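Local coordinates for F-BAR domain only protein 1 (Danio rerio, PDB 5JP2), which probably acts early in clathrin-mediated endocytosis, its mu homology domain binding a peptide of the endocytic protein Eps15, at residues Leu88-Ser93 / Asp98-Trp103. Sequence-based numbering, arbitrary orientation.
Sequences LYSDPS and DTKDFW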
loop_
_atom_site.group_PDB
_atom_site.type_symbol
_atom_site.label_atom_id
_atom_site.label_comp_id
_atom_site.label_asym_id
_atom_site.label_seq_id
_atom_site.Cartn_x
_atom_site.Cartn_y
_atom_site.Cartn_z
ATOM N N LEU B 88 7.121 5.341 -21.738
ATOM C CA LEU B 88 8.106 6.154 -21.035
ATOM C C LEU B 88 9.515 5.999 -21.574
ATOM O O LEU B 88 9.889 4.968 -22.133
ATOM C CB LEU B 88 8.137 5.845 -19.544
ATOM C CG LEU B 88 6.877 6.091 -18.727
ATOM C CD1 LEU B 88 7.082 5.472 -17.376
ATOM C CD2 LEU B 88 6.592 7.586 -18.608
ATOM N N TYR B 89 10.284 7.072 -21.387
ATOM C CA TYR B 89 11.713 7.138 -21.646
ATOM C C TYR B 89 12.463 7.325 -20.340
ATOM O O TYR B 89 11.893 7.750 -19.339
ATOM C CB TYR B 89 12.071 8.303 -22.563
ATOM C CG TYR B 89 11.496 8.229 -23.947
ATOM C CD1 TYR B 89 11.780 7.156 -24.774
ATOM C CD2 TYR B 89 10.694 9.244 -24.445
ATOM C CE1 TYR B 89 11.275 7.084 -26.051
ATOM C CE2 TYR B 89 10.180 9.179 -25.729
ATOM C CZ TYR B 89 10.478 8.094 -26.522
ATOM O OH TYR B 89 9.977 8.010 -27.790
ATOM N N SER B 90 13.765 7.066 -20.368
ATOM C CA SER B 90 14.592 7.244 -19.185
ATOM C C SER B 90 16.051 7.337 -19.596
ATOM O O SER B 90 16.414 7.034 -20.733
ATOM C CB SER B 90 14.420 6.099 -18.196
ATOM O OG SER B 90 14.926 4.908 -18.758
ATOM N N ASP B 91 16.894 7.717 -18.639
ATOM C CA ASP B 91 18.321 7.808 -18.883
ATOM C C ASP B 91 19.029 6.655 -18.193
ATOM O O ASP B 91 19.134 6.658 -16.958
ATOM C CB ASP B 91 18.866 9.138 -18.377
ATOM C CG ASP B 91 20.266 9.411 -18.868
ATOM O OD1 ASP B 91 20.770 8.606 -19.673
ATOM O OD2 ASP B 91 20.871 10.411 -18.437
ATOM N N PRO B 92 19.520 5.658 -18.930
ATOM C CA PRO B 92 20.278 4.583 -18.277
ATOM C C PRO B 92 21.590 5.066 -17.709
ATOM O O PRO B 92 22.143 4.409 -16.821
ATOM C CB PRO B 92 20.493 3.568 -19.407
ATOM C CG PRO B 92 19.440 3.895 -20.427
ATOM C CD PRO B 92 19.265 5.377 -20.350
ATOM N N SER B 93 22.082 6.212 -18.163
ATOM C CA SER B 93 23.337 6.775 -17.700
ATOM C C SER B 93 23.160 7.599 -16.436
ATOM O O SER B 93 24.113 8.242 -15.989
ATOM C CB SER B 93 23.975 7.632 -18.797
ATOM O OG SER B 93 23.079 8.622 -19.266
ATOM N N ASP B 98 19.242 8.136 -5.215
ATOM C CA ASP B 98 18.029 8.578 -4.537
ATOM C C ASP B 98 16.987 9.191 -5.457
ATOM O O ASP B 98 15.928 9.593 -4.971
ATOM C CB ASP B 98 18.369 9.580 -3.440
ATOM C CG ASP B 98 18.511 8.927 -2.089
ATOM O OD1 ASP B 98 17.671 8.064 -1.766
ATOM O OD2 ASP B 98 19.462 9.270 -1.356
ATOM N N THR B 99 17.258 9.291 -6.756
ATOM C CA THR B 99 16.376 9.996 -7.674
ATOM C C THR B 99 16.454 9.365 -9.056
ATOM O O THR B 99 17.524 8.918 -9.468
ATOM C CB THR B 99 16.781 11.469 -7.722
ATOM O OG1 THR B 99 16.308 12.121 -6.540
ATOM C CG2 THR B 99 16.240 12.157 -8.941
ATOM N N LYS B 100 15.331 9.340 -9.777
ATOM C CA LYS B 100 15.358 8.908 -11.168
ATOM C C LYS B 100 14.296 9.629 -11.982
ATOM O O LYS B 100 13.166 9.801 -11.527
ATOM C CB LYS B 100 15.153 7.400 -11.312
ATOM C CG LYS B 100 15.760 6.892 -12.608
ATOM C CD LYS B 100 15.342 5.490 -12.983
ATOM C CE LYS B 100 16.197 5.006 -14.140
ATOM N NZ LYS B 100 16.517 6.125 -15.071
ATOM N N ASP B 101 14.647 9.971 -13.215
ATOM C CA ASP B 101 13.814 10.768 -14.095
ATOM C C ASP B 101 13.194 9.926 -15.197
ATOM O O ASP B 101 13.791 8.965 -15.683
ATOM C CB ASP B 101 14.608 11.898 -14.753
ATOM C CG ASP B 101 14.985 12.984 -13.790
ATOM O OD1 ASP B 101 15.759 12.718 -12.860
ATOM O OD2 ASP B 101 14.477 14.099 -13.949
ATOM N N PHE B 102 11.992 10.321 -15.591
ATOM C CA PHE B 102 11.271 9.694 -16.680
ATOM C C PHE B 102 10.601 10.761 -17.528
ATOM O O PHE B 102 10.135 11.775 -17.013
ATOM C CB PHE B 102 10.225 8.734 -16.141
ATOM C CG PHE B 102 10.809 7.570 -15.419
ATOM C CD1 PHE B 102 11.177 6.431 -16.104
ATOM C CD2 PHE B 102 10.994 7.613 -14.050
ATOM C CE1 PHE B 102 11.718 5.366 -15.435
ATOM C CE2 PHE B 102 11.527 6.549 -13.380
ATOM C CZ PHE B 102 11.891 5.425 -14.070
ATOM N N TRP B 103 10.561 10.531 -18.835
ATOM C CA TRP B 103 9.865 11.403 -19.770
ATOM C C TRP B 103 8.805 10.603 -20.500
ATOM O O TRP B 103 9.020 9.444 -20.837
ATOM C CB TRP B 103 10.821 12.028 -20.790
ATOM C CG TRP B 103 11.919 12.786 -20.156
ATOM C CD1 TRP B 103 12.007 14.140 -20.021
ATOM C CD2 TRP B 103 13.093 12.245 -19.550
ATOM N NE1 TRP B 103 13.163 14.476 -19.368
ATOM C CE2 TRP B 103 13.849 13.331 -19.068
ATOM C CE3 TRP B 103 13.580 10.953 -19.370
ATOM C CZ2 TRP B 103 15.067 13.161 -18.416
ATOM C CZ3 TRP B 103 14.789 10.787 -18.723
ATOM C CH2 TRP B 103 15.518 11.883 -18.253
#
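Tyr89 and Trp103 pair through both backbone bonds of an antiparallel bridge: Tyr89 N gives to Trp103 O at 2.7 Å, and Trp103 N returns a bond to Tyr89 O at 3.1 Å. The short strand segments run at 139° to one another, well short of antiparallel. The close packing is here. Phe102 lies buried, its CD1 3.9 Å from Ser90 CB and 4.4 Å from Leu88 CD1, while Phe70 and Leu72 of the neighbouring strand 69-73 touch its side chain too. Replacing Phe102 with an alanine is likely to leave Leu88 CD1 and Ser90 CB without the ring they touch, and a gap beside Phe70 and Leu72. Trp103 turns its indole edge to the opposing backbone, CZ3 meeting Ser90 CA at 3.6 Å; chi1 of -57°, with CG opposite the carbonyl carbon, brings it over. Farther toward the turn the strands part. There Lys100, its chain bent at the last torsion, reaches across so that NZ makes a weak bond to Asp91 O at 3.3 Å, while the Asp91 carboxylate instead closes an Asx turn onto Ser93 N. This hairpin, whose strand 88-90 forms the edge of a four-stranded antiparallel sheet in the mu homology domain, is thus held across these two segments chiefly by the Tyr89-Trp103 bond pair and side-chain contacts; the lysine charge probably gains only a weak pull from the Asp91 carbonyl, the Asp91 carboxylate lying too far from NZ for contact.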